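Chorismate synthase (Aquifex aeolicus, PDB 1Q1L) probably catalyses the last step of chorismate synthesis, eliminating phosphate from 5-enolpyruvylshikimate-3-phosphate with the help of reduced FMN. Local coordinates at residues Y8-L12 / A24-I29; T13-G19 / E135-E141; D62-S68 / A81-R87; C152-L156 / A368-A372; K162-F166 / L190-H194. All coordinates share one frame; numbering follows the deposited sequence.

Contact 1 (Y8-L12 / A24-I29); sequences YLRFL and AILEGI
The ring of Y8 meets G28 with its edge: CE2 lies 3.4 Å from G28 O, in the plane of the ring. The guanidinium of R10 also works near its edge, where NH1 reaches E27 OE1 at 2.7 Å. R10 and E27 lie on a beta hairpin of antiparallel strands 10-14 and 21-27; Y8 and G28 lie just beyond its strands. R10-E27 and L12-I25 are hydrogen-bonded pairs, and F11-L26 between them is a non-hydrogen-bonded pair. The R10-E27 salt bridge lies on the face shared with L12 and I25. Both side chains point the same way, with their planes 50° apart. OE1 uses its syn lone pair and sits 25° out of the guanidinium plane. R10 gets there by a bend at chi3 (75°), while E27 stays extended. The other amino group, R10 NH2, forms a salt bridge with D249 of the third subunit, so the hairpin also serves the tetramer. On the opposite face F11 packs on helices 356-379 and 142-157, and L26 on the latter. The F11 ring meets W248 of the fourth subunit with the planes nearly parallel. At the open end, L9 CD2 packs 3.5 Å from G28 C and 3.9 Å from I29 CD1.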
# COMPACT_ATOMS: atom_id res chain seq x y z
N TYR A 8 -1.86 -2.50 8.96
CA TYR A 8 -1.99 -3.94 9.16
C TYR A 8 -3.28 -4.55 8.61
O TYR A 8 -3.23 -5.53 7.85
CB TYR A 8 -1.89 -4.24 10.66
CG TYR A 8 -1.74 -5.71 10.98
CD1 TYR A 8 -0.48 -6.29 11.09
CD2 TYR A 8 -2.86 -6.51 11.19
CE1 TYR A 8 -0.34 -7.64 11.40
CE2 TYR A 8 -2.74 -7.86 11.50
CZ TYR A 8 -1.47 -8.42 11.61
OH TYR A 8 -1.35 -9.75 11.93
N LEU A 9 -4.42 -4.01 9.01
CA LEU A 9 -5.71 -4.52 8.55
C LEU A 9 -5.96 -4.06 7.13
O LEU A 9 -5.33 -3.11 6.65
CB LEU A 9 -6.85 -4.02 9.44
CG LEU A 9 -6.91 -4.49 10.88
CD1 LEU A 9 -8.04 -3.76 11.58
CD2 LEU A 9 -7.12 -6.01 10.94
N ARG A 10 -6.89 -4.73 6.46
CA ARG A 10 -7.24 -4.39 5.09
C ARG A 10 -8.73 -4.66 4.96
O ARG A 10 -9.24 -5.65 5.51
CB ARG A 10 -6.52 -5.28 4.07
CG ARG A 10 -5.09 -5.65 4.41
CD ARG A 10 -4.65 -6.87 3.60
NE ARG A 10 -4.37 -6.55 2.21
CZ ARG A 10 -3.97 -7.43 1.30
NH1 ARG A 10 -3.80 -8.71 1.62
NH2 ARG A 10 -3.70 -7.03 0.06
N PHE A 11 -9.44 -3.79 4.26
CA PHE A 11 -10.85 -4.03 4.06
C PHE A 11 -11.35 -3.23 2.88
O PHE A 11 -10.75 -2.23 2.49
CB PHE A 11 -11.65 -3.72 5.34
CG PHE A 11 -11.95 -2.26 5.58
CD1 PHE A 11 -13.05 -1.66 4.99
CD2 PHE A 11 -11.16 -1.50 6.44
CE1 PHE A 11 -13.37 -0.32 5.25
CE2 PHE A 11 -11.46 -0.17 6.70
CZ PHE A 11 -12.57 0.43 6.11
N LEU A 12 -12.41 -3.73 2.26
CA LEU A 12 -13.04 -3.05 1.14
C LEU A 12 -14.53 -3.17 1.37
O LEU A 12 -14.98 -4.16 1.95
CB LEU A 12 -12.67 -3.72 -0.18
CG LEU A 12 -11.25 -3.51 -0.69
CD1 LEU A 12 -11.05 -4.35 -1.95
CD2 LEU A 12 -11.02 -2.02 -0.98
N ALA A 24 -18.80 -6.21 2.37
CA ALA A 24 -17.54 -5.81 2.96
C ALA A 24 -16.69 -7.04 3.22
O ALA A 24 -17.20 -8.10 3.56
CB ALA A 24 -17.77 -5.08 4.28
N ILE A 25 -15.38 -6.88 3.03
CA ILE A 25 -14.43 -7.94 3.29
C ILE A 25 -13.35 -7.31 4.15
O ILE A 25 -12.74 -6.31 3.76
CB ILE A 25 -13.79 -8.52 2.00
CG1 ILE A 25 -14.86 -9.21 1.15
CG2 ILE A 25 -12.70 -9.52 2.38
CD1 ILE A 25 -14.34 -9.82 -0.15
N LEU A 26 -13.13 -7.89 5.32
CA LEU A 26 -12.14 -7.43 6.28
C LEU A 26 -11.10 -8.52 6.46
O LEU A 26 -11.44 -9.67 6.72
CB LEU A 26 -12.81 -7.16 7.64
CG LEU A 26 -11.84 -6.94 8.81
CD1 LEU A 26 -10.97 -5.72 8.52
CD2 LEU A 26 -12.61 -6.74 10.10
N GLU A 27 -9.83 -8.15 6.33
CA GLU A 27 -8.76 -9.13 6.48
C GLU A 27 -7.72 -8.68 7.50
O GLU A 27 -7.35 -7.51 7.54
CB GLU A 27 -8.07 -9.35 5.13
CG GLU A 27 -7.01 -10.43 5.16
CD GLU A 27 -6.25 -10.54 3.85
OE1 GLU A 27 -5.36 -9.70 3.61
OE2 GLU A 27 -6.55 -11.46 3.06
N GLY A 28 -7.24 -9.62 8.31
CA GLY A 28 -6.22 -9.27 9.28
C GLY A 28 -6.58 -9.50 10.74
O GLY A 28 -5.69 -9.50 11.59
N ILE A 29 -7.87 -9.69 11.04
CA ILE A 29 -8.26 -9.94 12.43
C ILE A 29 -7.72 -11.32 12.79
O ILE A 29 -7.95 -12.28 12.06
CB ILE A 29 -9.78 -9.92 12.62
CG1 ILE A 29 -10.33 -8.53 12.24
CG2 ILE A 29 -10.13 -10.21 14.08
CD1 ILE A 29 -9.96 -7.43 13.22

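Contact 2 (T13-G19 / E135-E141); sequences TAGESHG and ERASARE
R136 lays its guanidinium beside T13 to G15, and E135 holds the loop that follows. Here helix 131-137 ends against the chain that leaves strand 10-14. R136, A137 and S138 are predicted to bind FMN. The R136 chain leaves with CG anti to the backbone N (chi1 169°), bends at chi2 and then runs straight. Its NH2 gives a bond to T13 OG1 (3.1 Å) and NH1 gives one to G15 O (3.2 Å), both close to the guanidinium plane. NH2 also reaches I246 O of the fourth subunit. E141 CG lies over one guanidinium face. T13 OG1 in turn donates to E141 OE2 at 2.7 Å, from above the carboxylate plane. A leucine in place of R136 would probably leave G15 O without this donor and loosen the hold on T13. S17 folds its hydroxyl back between its own N and carbonyl carbon (chi1 42°), where OG reaches E135 O at 2.8 Å. The S17 N bonds to the same oxygen. E135 bends at chi2 (-75°), bringing its carboxylate to the edge of the H18 ring. OE1 accepts from H18 N at 2.7 Å, and OE2 takes a weak bond from H18 ND1 at 2.8 Å.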
# COMPACT_ATOMS: atom_id res chain seq x y z
N THR A 13 -15.27 -2.16 0.94
CA THR A 13 -16.73 -2.18 1.06
C THR A 13 -17.26 -1.89 -0.33
O THR A 13 -16.55 -1.33 -1.17
CB THR A 13 -17.27 -1.11 2.03
OG1 THR A 13 -17.05 0.19 1.47
CG2 THR A 13 -16.58 -1.20 3.38
N ALA A 14 -18.52 -2.26 -0.57
CA ALA A 14 -19.15 -2.03 -1.87
C ALA A 14 -20.66 -2.08 -1.72
O ALA A 14 -21.18 -2.56 -0.71
CB ALA A 14 -18.69 -3.10 -2.86
N GLY A 15 -21.36 -1.58 -2.74
CA GLY A 15 -22.81 -1.59 -2.72
C GLY A 15 -23.39 -0.21 -2.92
O GLY A 15 -22.81 0.78 -2.46
N GLU A 16 -24.52 -0.13 -3.62
CA GLU A 16 -25.18 1.15 -3.85
C GLU A 16 -26.34 1.23 -2.85
O GLU A 16 -26.82 0.20 -2.36
CB GLU A 16 -25.74 1.27 -5.27
CG GLU A 16 -25.18 0.30 -6.31
CD GLU A 16 -23.67 0.32 -6.43
OE1 GLU A 16 -23.06 1.42 -6.40
OE2 GLU A 16 -23.08 -0.77 -6.58
N SER A 17 -26.80 2.44 -2.56
CA SER A 17 -27.89 2.63 -1.61
C SER A 17 -29.16 1.88 -2.02
O SER A 17 -29.87 1.35 -1.17
CB SER A 17 -28.19 4.12 -1.43
OG SER A 17 -28.15 4.81 -2.67
N HIS A 18 -29.44 1.85 -3.32
CA HIS A 18 -30.62 1.14 -3.80
C HIS A 18 -30.22 -0.03 -4.69
O HIS A 18 -30.50 -0.06 -5.88
CB HIS A 18 -31.54 2.10 -4.57
CG HIS A 18 -32.11 3.19 -3.71
ND1 HIS A 18 -31.43 4.36 -3.46
CD2 HIS A 18 -33.26 3.26 -3.00
CE1 HIS A 18 -32.14 5.11 -2.63
NE2 HIS A 18 -33.25 4.46 -2.34
N GLY A 19 -29.54 -0.99 -4.07
CA GLY A 19 -29.10 -2.17 -4.78
C GLY A 19 -29.41 -3.36 -3.91
O GLY A 19 -30.06 -3.20 -2.87
N GLU A 135 -25.96 6.97 -5.41
CA GLU A 135 -26.27 5.61 -4.97
C GLU A 135 -25.14 5.05 -4.11
O GLU A 135 -25.38 4.48 -3.04
CB GLU A 135 -26.48 4.69 -6.18
CG GLU A 135 -27.85 4.77 -6.85
CD GLU A 135 -28.93 4.09 -6.05
OE1 GLU A 135 -28.74 2.91 -5.67
OE2 GLU A 135 -29.98 4.73 -5.80
N ARG A 136 -23.91 5.20 -4.60
CA ARG A 136 -22.73 4.71 -3.90
C ARG A 136 -22.19 5.70 -2.86
O ARG A 136 -21.62 5.29 -1.84
CB ARG A 136 -21.63 4.37 -4.92
CG ARG A 136 -20.26 4.10 -4.30
CD ARG A 136 -20.32 2.95 -3.31
NE ARG A 136 -19.02 2.72 -2.67
CZ ARG A 136 -18.83 1.86 -1.67
NH1 ARG A 136 -19.85 1.16 -1.19
NH2 ARG A 136 -17.62 1.72 -1.15
N ALA A 137 -22.36 6.99 -3.13
CA ALA A 137 -21.87 8.03 -2.24
C ALA A 137 -22.67 8.15 -0.95
O ALA A 137 -22.10 8.34 0.13
CB ALA A 137 -21.87 9.38 -2.96
N SER A 138 -23.99 8.03 -1.07
CA SER A 138 -24.89 8.14 0.08
C SER A 138 -24.36 7.53 1.37
O SER A 138 -23.63 6.54 1.36
CB SER A 138 -26.24 7.52 -0.26
OG SER A 138 -26.95 8.35 -1.17
N ALA A 139 -24.75 8.15 2.49
CA ALA A 139 -24.34 7.70 3.82
C ALA A 139 -24.74 6.25 4.04
O ALA A 139 -24.52 5.69 5.11
CB ALA A 139 -24.98 8.58 4.88
N ARG A 140 -25.35 5.65 3.02
CA ARG A 140 -25.76 4.25 3.09
C ARG A 140 -24.50 3.41 3.27
O ARG A 140 -24.51 2.41 3.97
CB ARG A 140 -26.45 3.85 1.78
CG ARG A 140 -27.67 2.95 1.93
CD ARG A 140 -27.38 1.59 2.54
NE ARG A 140 -27.80 1.54 3.94
CZ ARG A 140 -28.27 0.45 4.54
NH1 ARG A 140 -28.38 -0.69 3.89
NH2 ARG A 140 -28.62 0.51 5.82
N GLU A 141 -23.42 3.84 2.63
CA GLU A 141 -22.14 3.15 2.69
C GLU A 141 -21.57 3.08 4.10
O GLU A 141 -20.84 2.15 4.42
CB GLU A 141 -21.13 3.83 1.75
CG GLU A 141 -19.86 3.03 1.45
CD GLU A 141 -18.79 3.15 2.53
OE1 GLU A 141 -18.46 4.29 2.92
OE2 GLU A 141 -18.27 2.10 2.97

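Contact 3 (D62-S68 / A81-R87); sequences DTAEILS and ALFIRNR
Strands 64-68 and 81-85 run antiparallel, their axes 4.6 Å apart at closest and 150° between directions. E65 and F83 form a hydrogen-bonded pair, and L67 N bonds to A81 O at 2.7 Å. I66 and L82 form a non-hydrogen-bonded pair. Their side chains lie alongside, with I66 CG1 3.8 Å from L82 CD2. A64 CB meets I84 CG1 on this face, and helix 37-48 covers it at A64 and L82. The two strands are neighbours in a four-stranded antiparallel sheet, in which 64-68 is an outermost strand within the chain. L67 CD1 reaches F83 CB at 3.9 Å, and L67 CB packs on A81 CB. The second subunit packs on L67 and F83, and its K20 pairs with E65. Near the D62 end, the side chains of T63 and R87 cross at about a right angle. T63 OG1 stands between its backbone N and carbonyl carbon (chi1 48°), and R87 NH2 donates to it at 2.7 Å, 19° out of the guanidinium plane. A valine here would probably leave R87 NH2 without this acceptor and its poorly ordered chain freer to move. D62 OD1 packs 3.7 Å from I84 CG2, and OD2 forms a salt bridge with R140.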
# COMPACT_ATOMS: atom_id res chain seq x y z
N ASP A 62 -31.42 -3.14 10.02
CA ASP A 62 -30.26 -3.59 9.26
C ASP A 62 -29.64 -4.80 9.93
O ASP A 62 -29.49 -4.83 11.15
CB ASP A 62 -29.19 -2.49 9.16
CG ASP A 62 -29.42 -1.56 7.99
OD1 ASP A 62 -29.60 -2.06 6.86
OD2 ASP A 62 -29.40 -0.33 8.19
N THR A 63 -29.30 -5.79 9.13
CA THR A 63 -28.68 -7.00 9.64
C THR A 63 -27.57 -7.43 8.70
O THR A 63 -27.67 -7.27 7.48
CB THR A 63 -29.70 -8.15 9.77
OG1 THR A 63 -30.45 -8.26 8.56
CG2 THR A 63 -30.64 -7.89 10.93
N ALA A 64 -26.51 -7.97 9.27
CA ALA A 64 -25.39 -8.43 8.48
C ALA A 64 -25.31 -9.94 8.54
O ALA A 64 -25.57 -10.55 9.58
CB ALA A 64 -24.10 -7.83 9.00
N GLU A 65 -24.98 -10.55 7.41
CA GLU A 65 -24.82 -11.99 7.36
C GLU A 65 -23.34 -12.25 7.17
O GLU A 65 -22.72 -11.64 6.30
CB GLU A 65 -25.61 -12.60 6.19
CG GLU A 65 -25.14 -14.00 5.82
CD GLU A 65 -26.08 -14.75 4.88
OE1 GLU A 65 -26.58 -14.14 3.91
OE2 GLU A 65 -26.29 -15.95 5.11
N ILE A 66 -22.77 -13.11 7.99
CA ILE A 66 -21.36 -13.43 7.86
C ILE A 66 -21.25 -14.50 6.78
O ILE A 66 -21.85 -15.57 6.89
CB ILE A 66 -20.77 -13.96 9.18
CG1 ILE A 66 -20.82 -12.85 10.24
CG2 ILE A 66 -19.34 -14.44 8.96
CD1 ILE A 66 -20.22 -13.25 11.59
N LEU A 67 -20.48 -14.21 5.74
CA LEU A 67 -20.30 -15.13 4.62
C LEU A 67 -19.05 -16.00 4.70
O LEU A 67 -18.91 -16.97 3.96
CB LEU A 67 -20.27 -14.35 3.31
CG LEU A 67 -21.46 -13.44 3.00
CD1 LEU A 67 -21.17 -12.65 1.74
CD2 LEU A 67 -22.73 -14.27 2.83
N SER A 68 -18.12 -15.64 5.59
CA SER A 68 -16.89 -16.40 5.72
C SER A 68 -16.05 -15.87 6.86
O SER A 68 -16.36 -14.83 7.43
CB SER A 68 -16.07 -16.32 4.44
OG SER A 68 -15.49 -15.04 4.29
N ALA A 81 -16.08 -11.89 5.35
CA ALA A 81 -16.96 -11.24 4.38
C ALA A 81 -18.35 -11.08 4.98
O ALA A 81 -18.89 -12.00 5.59
CB ALA A 81 -17.03 -12.07 3.09
N LEU A 82 -18.92 -9.89 4.81
CA LEU A 82 -20.23 -9.58 5.34
C LEU A 82 -21.12 -9.04 4.24
O LEU A 82 -20.64 -8.40 3.30
CB LEU A 82 -20.11 -8.51 6.43
CG LEU A 82 -19.06 -8.67 7.53
CD1 LEU A 82 -18.95 -7.37 8.32
CD2 LEU A 82 -19.41 -9.83 8.45
N PHE A 83 -22.42 -9.31 4.35
CA PHE A 83 -23.37 -8.79 3.39
C PHE A 83 -24.54 -8.19 4.16
O PHE A 83 -25.05 -8.81 5.09
CB PHE A 83 -23.88 -9.88 2.45
CG PHE A 83 -24.74 -9.35 1.33
CD1 PHE A 83 -24.22 -8.46 0.40
CD2 PHE A 83 -26.09 -9.72 1.24
CE1 PHE A 83 -25.02 -7.93 -0.61
CE2 PHE A 83 -26.90 -9.19 0.23
CZ PHE A 83 -26.37 -8.29 -0.70
N ILE A 84 -24.94 -6.98 3.80
CA ILE A 84 -26.05 -6.30 4.45
C ILE A 84 -27.13 -6.04 3.41
O ILE A 84 -26.97 -5.18 2.55
CB ILE A 84 -25.63 -4.94 5.05
CG1 ILE A 84 -24.54 -5.13 6.10
CG2 ILE A 84 -26.84 -4.25 5.67
CD1 ILE A 84 -23.90 -3.83 6.56
N ARG A 85 -28.23 -6.79 3.48
CA ARG A 85 -29.31 -6.60 2.52
C ARG A 85 -29.97 -5.24 2.71
O ARG A 85 -30.11 -4.76 3.83
CB ARG A 85 -30.35 -7.71 2.67
CG ARG A 85 -29.86 -9.08 2.25
CD ARG A 85 -31.00 -10.08 2.16
NE ARG A 85 -30.55 -11.40 1.70
CZ ARG A 85 -31.35 -12.44 1.48
NH1 ARG A 85 -32.66 -12.32 1.68
NH2 ARG A 85 -30.84 -13.59 1.08
N ASN A 86 -30.34 -4.61 1.60
CA ASN A 86 -31.00 -3.31 1.66
C ASN A 86 -32.50 -3.49 1.91
O ASN A 86 -33.18 -2.56 2.34
CB ASN A 86 -30.76 -2.53 0.36
CG ASN A 86 -29.35 -1.95 0.29
OD1 ASN A 86 -28.88 -1.30 1.22
ND2 ASN A 86 -28.67 -2.20 -0.83
N ARG A 87 -32.99 -4.70 1.64
CA ARG A 87 -34.40 -5.05 1.85
C ARG A 87 -35.38 -4.24 1.02
O ARG A 87 -36.30 -4.80 0.41
CB ARG A 87 -34.74 -4.92 3.34
CG ARG A 87 -33.89 -5.82 4.22
CD ARG A 87 -34.30 -5.74 5.67
NE ARG A 87 -33.50 -6.63 6.50
CZ ARG A 87 -33.43 -7.95 6.34
NH1 ARG A 87 -34.12 -8.54 5.37
NH2 ARG A 87 -32.67 -8.69 7.14
O HOH W 1 -32.42 -2.79 5.39

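Contact 4 (C152-L156 / A368-A372); sequences CKKFL and AIVLA
C152 SG and L156 CG both lie anti to the carbonyl carbon (chi1 -63° in C152), which directs SG to I369 and the L156 methyls to A368 and A372. F155 takes the other course, with CG anti to the backbone N (chi1 171°), and its ring reaches A372. This is a helix-helix contact in the core of the chain, between helices 142-157 and 356-379. The segment axes come within 8.8 Å and cross at 48°. The alanines A368 and A372 keep the second helix slim on the facing side. C152 CB can thus sit 3.5 Å from A368 O and 3.8 Å from A372 CB. L156 straddles the same turn. Its CD1 lies near A368 and 4.0 Å from L371 CB, while CD2 lies 3.8 Å from A372 CA. No hydrogen bond joins the two segments. The apolar patch goes on beyond them: L9 touches C152, and I163 of strand 162-170 touches L156, A368 and L371. K153 adds only its aliphatic part, with CG 3.5 Å from A368 CB. Its chain extends past A368 to salt bridges with E364 and E43. At the F155 ring, CD2 lies 3.8 Å from A372 CB.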
# COMPACT_ATOMS: atom_id res chain seq x y z
N CYS A 152 -13.86 -4.80 14.62
CA CYS A 152 -12.68 -4.22 15.24
C CYS A 152 -12.92 -3.89 16.71
O CYS A 152 -12.02 -4.04 17.54
CB CYS A 152 -12.25 -2.98 14.46
SG CYS A 152 -11.77 -3.38 12.77
N LYS A 153 -14.13 -3.46 17.03
CA LYS A 153 -14.46 -3.17 18.43
C LYS A 153 -14.39 -4.45 19.25
O LYS A 153 -13.84 -4.45 20.35
CB LYS A 153 -15.87 -2.60 18.56
CG LYS A 153 -16.04 -1.15 18.14
CD LYS A 153 -17.43 -0.66 18.53
CE LYS A 153 -17.65 0.79 18.15
NZ LYS A 153 -19.02 1.25 18.54
N LYS A 154 -14.95 -5.53 18.72
CA LYS A 154 -14.90 -6.80 19.45
C LYS A 154 -13.45 -7.16 19.71
O LYS A 154 -13.07 -7.56 20.81
CB LYS A 154 -15.58 -7.91 18.64
CG LYS A 154 -15.66 -9.24 19.39
CD LYS A 154 -16.35 -9.06 20.75
CE LYS A 154 -16.25 -10.31 21.61
NZ LYS A 154 -16.95 -11.47 20.99
N PHE A 155 -12.62 -7.01 18.68
CA PHE A 155 -11.19 -7.31 18.81
C PHE A 155 -10.55 -6.47 19.93
O PHE A 155 -9.84 -7.00 20.79
CB PHE A 155 -10.48 -7.02 17.48
CG PHE A 155 -8.98 -7.09 17.57
CD1 PHE A 155 -8.33 -8.30 17.80
CD2 PHE A 155 -8.22 -5.92 17.48
CE1 PHE A 155 -6.94 -8.35 17.93
CE2 PHE A 155 -6.83 -5.96 17.61
CZ PHE A 155 -6.19 -7.18 17.83
N LEU A 156 -10.83 -5.17 19.92
CA LEU A 156 -10.27 -4.25 20.91
C LEU A 156 -10.72 -4.52 22.34
O LEU A 156 -9.96 -4.33 23.29
CB LEU A 156 -10.64 -2.81 20.56
CG LEU A 156 -9.96 -2.16 19.36
CD1 LEU A 156 -10.57 -0.78 19.12
CD2 LEU A 156 -8.46 -2.05 19.62
N ALA A 368 -12.41 2.70 15.94
CA ALA A 368 -12.11 1.32 16.29
C ALA A 368 -11.24 0.66 15.21
O ALA A 368 -10.37 -0.16 15.51
CB ALA A 368 -13.41 0.53 16.48
N ILE A 369 -11.47 1.03 13.96
CA ILE A 369 -10.70 0.47 12.86
C ILE A 369 -9.25 0.96 12.92
O ILE A 369 -8.31 0.18 12.79
CB ILE A 369 -11.32 0.86 11.50
CG1 ILE A 369 -12.69 0.17 11.36
CG2 ILE A 369 -10.40 0.44 10.34
CD1 ILE A 369 -13.44 0.55 10.10
N VAL A 370 -9.08 2.26 13.15
CA VAL A 370 -7.75 2.85 13.24
C VAL A 370 -6.98 2.27 14.41
O VAL A 370 -5.81 1.90 14.28
CB VAL A 370 -7.84 4.39 13.40
CG1 VAL A 370 -6.44 4.99 13.59
CG2 VAL A 370 -8.47 5.00 12.16
N LEU A 371 -7.64 2.16 15.56
CA LEU A 371 -6.98 1.65 16.74
C LEU A 371 -6.66 0.17 16.65
O LEU A 371 -5.59 -0.26 17.09
CB LEU A 371 -7.81 1.94 17.99
CG LEU A 371 -7.97 3.44 18.28
CD1 LEU A 371 -8.67 3.63 19.63
CD2 LEU A 371 -6.60 4.11 18.32
N ALA A 372 -7.58 -0.62 16.09
CA ALA A 372 -7.35 -2.05 15.94
C ALA A 372 -6.16 -2.23 15.01
O ALA A 372 -5.28 -3.07 15.25
CB ALA A 372 -8.59 -2.75 15.36

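Contact 5 (K162-F166 / L190-H194); sequences KIGSF and LLSYH
The aromatic interactions centre on F166 and Y193, where helix 187-197 packs on strand 162-170. The strand belongs to the five-stranded antiparallel sheet. The two rings form a T-shaped pair: the edge of Y193 is toward the face of F166, with centroids 5.5 Å apart and planes at 73°. A CH-pi contact adds to it. Y193 CB stands over the F166 face, offset toward the rim, 3.9 Å from the ring centroid and 3.5 Å from CD2. F166 CG sits between its backbone N and carbonyl carbon (chi1 48°), which sets the ring against Y193. The Y193 ring also meets Y183 edge-to-face.

Apolar contacts are few. F166 CZ lies 4.3 Å from L190 CD2.

The third kind is van der Waals packing of H194 on the strand backbone. H194 has CG anti to the backbone N (chi1 173°), which carries its ring to G164 and S165. CD2 lies 3.2 Å from G164 CA and 3.0 Å from S165 N. A CB on G164 would clash with this carbon. S165 faces away from the helix, and its OG bonds to E364.

No hydrogen bond crosses the contact. Helix and strand are thus held together by aromatic and van der Waals contacts rather than polar bonds, so their fit depends on the shape of the rings and on glycine at G164.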
# COMPACT_ATOMS: atom_id res chain seq x y z
N LYS A 162 -12.10 0.16 25.29
CA LYS A 162 -13.55 0.56 25.05
C LYS A 162 -13.68 1.92 24.16
O LYS A 162 -12.93 2.97 24.40
CB LYS A 162 -14.38 0.74 26.55
CG LYS A 162 -14.25 -0.71 27.66
CD LYS A 162 -14.95 -0.36 29.33
CE LYS A 162 -14.57 -1.72 30.53
NZ LYS A 162 -12.90 -2.05 30.66
N ILE A 163 -14.58 1.88 23.19
CA ILE A 163 -14.80 3.02 22.33
C ILE A 163 -16.24 3.47 22.52
O ILE A 163 -17.15 2.65 22.66
CB ILE A 163 -14.52 2.64 20.86
CG1 ILE A 163 -13.00 2.42 20.70
CG2 ILE A 163 -15.04 3.70 19.93
CD1 ILE A 163 -12.53 2.20 19.30
N GLY A 164 -16.44 4.78 22.58
CA GLY A 164 -17.77 5.31 22.77
C GLY A 164 -17.83 6.72 22.25
O GLY A 164 -16.81 7.24 21.78
N SER A 165 -19.00 7.34 22.34
CA SER A 165 -19.17 8.70 21.86
C SER A 165 -20.48 9.31 22.35
O SER A 165 -21.27 8.66 23.04
CB SER A 165 -19.16 8.72 20.33
OG SER A 165 -20.29 8.05 19.81
N PHE A 166 -20.70 10.56 21.98
CA PHE A 166 -21.92 11.27 22.36
C PHE A 166 -21.96 12.61 21.65
O PHE A 166 -20.91 13.19 21.36
CB PHE A 166 -21.98 11.45 23.88
CG PHE A 166 -20.71 11.97 24.48
CD1 PHE A 166 -20.39 13.32 24.42
CD2 PHE A 166 -19.81 11.10 25.08
CE1 PHE A 166 -19.19 13.79 24.94
CE2 PHE A 166 -18.61 11.56 25.60
CZ PHE A 166 -18.30 12.90 25.53
N LEU A 190 -16.38 9.92 30.78
CA LEU A 190 -16.56 9.65 29.35
C LEU A 190 -17.50 8.46 29.18
O LEU A 190 -18.50 8.54 28.46
CB LEU A 190 -15.20 9.36 28.70
CG LEU A 190 -14.28 10.59 28.60
CD1 LEU A 190 -12.86 10.17 28.27
CD2 LEU A 190 -14.81 11.52 27.53
N LEU A 191 -17.18 7.36 29.85
CA LEU A 191 -18.00 6.16 29.75
C LEU A 191 -19.41 6.49 30.20
O LEU A 191 -20.39 6.01 29.62
CB LEU A 191 -17.42 5.04 30.63
CG LEU A 191 -18.05 3.66 30.43
CD1 LEU A 191 -17.96 3.27 28.96
CD2 LEU A 191 -17.35 2.62 31.30
N SER A 192 -19.51 7.32 31.22
CA SER A 192 -20.79 7.74 31.76
C SER A 192 -21.61 8.47 30.71
O SER A 192 -22.80 8.19 30.52
CB SER A 192 -20.57 8.67 32.97
OG SER A 192 -21.77 9.28 33.38
N TYR A 193 -20.98 9.42 30.02
CA TYR A 193 -21.66 10.18 28.99
C TYR A 193 -22.11 9.30 27.84
O TYR A 193 -23.17 9.51 27.25
CB TYR A 193 -20.75 11.30 28.46
CG TYR A 193 -20.44 12.37 29.49
CD1 TYR A 193 -21.39 12.75 30.45
CD2 TYR A 193 -19.21 13.03 29.49
CE1 TYR A 193 -21.12 13.76 31.37
CE2 TYR A 193 -18.93 14.04 30.41
CZ TYR A 193 -19.89 14.40 31.34
OH TYR A 193 -19.64 15.41 32.24
N HIS A 194 -21.30 8.30 27.50
CA HIS A 194 -21.66 7.39 26.42
C HIS A 194 -22.87 6.56 26.82
O HIS A 194 -23.80 6.37 26.03
CB HIS A 194 -20.49 6.46 26.08
CG HIS A 194 -20.83 5.40 25.09
ND1 HIS A 194 -21.24 4.14 25.46
CD2 HIS A 194 -20.87 5.43 23.73
CE1 HIS A 194 -21.51 3.43 24.38
NE2 HIS A 194 -21.30 4.19 23.32

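Overall arrangement
Contacts 1, 2 and 3 gather on the four-stranded antiparallel sheet. Contacts 1 and 2 share strand 10-14; strands 21-27 and 80-85 are neighbours, linking contacts 1 and 3. The R140-D62 salt bridge ties contacts 2 and 3, their centres about 14 Å apart. All three touch the second subunit. Contact 4 lies between the sheets, touching contact 1 through L9 and F11 and contact 5 through I163. Contact 5 is on the five-stranded sheet, its centre about 25 Å from that of contact 1. Contacts 1 and 2 cross along the chain; contact 3 falls between the segments of contact 2, and contact 5 between those of contact 4. Two sheets with helices between match the reported beta-alpha-beta sandwich.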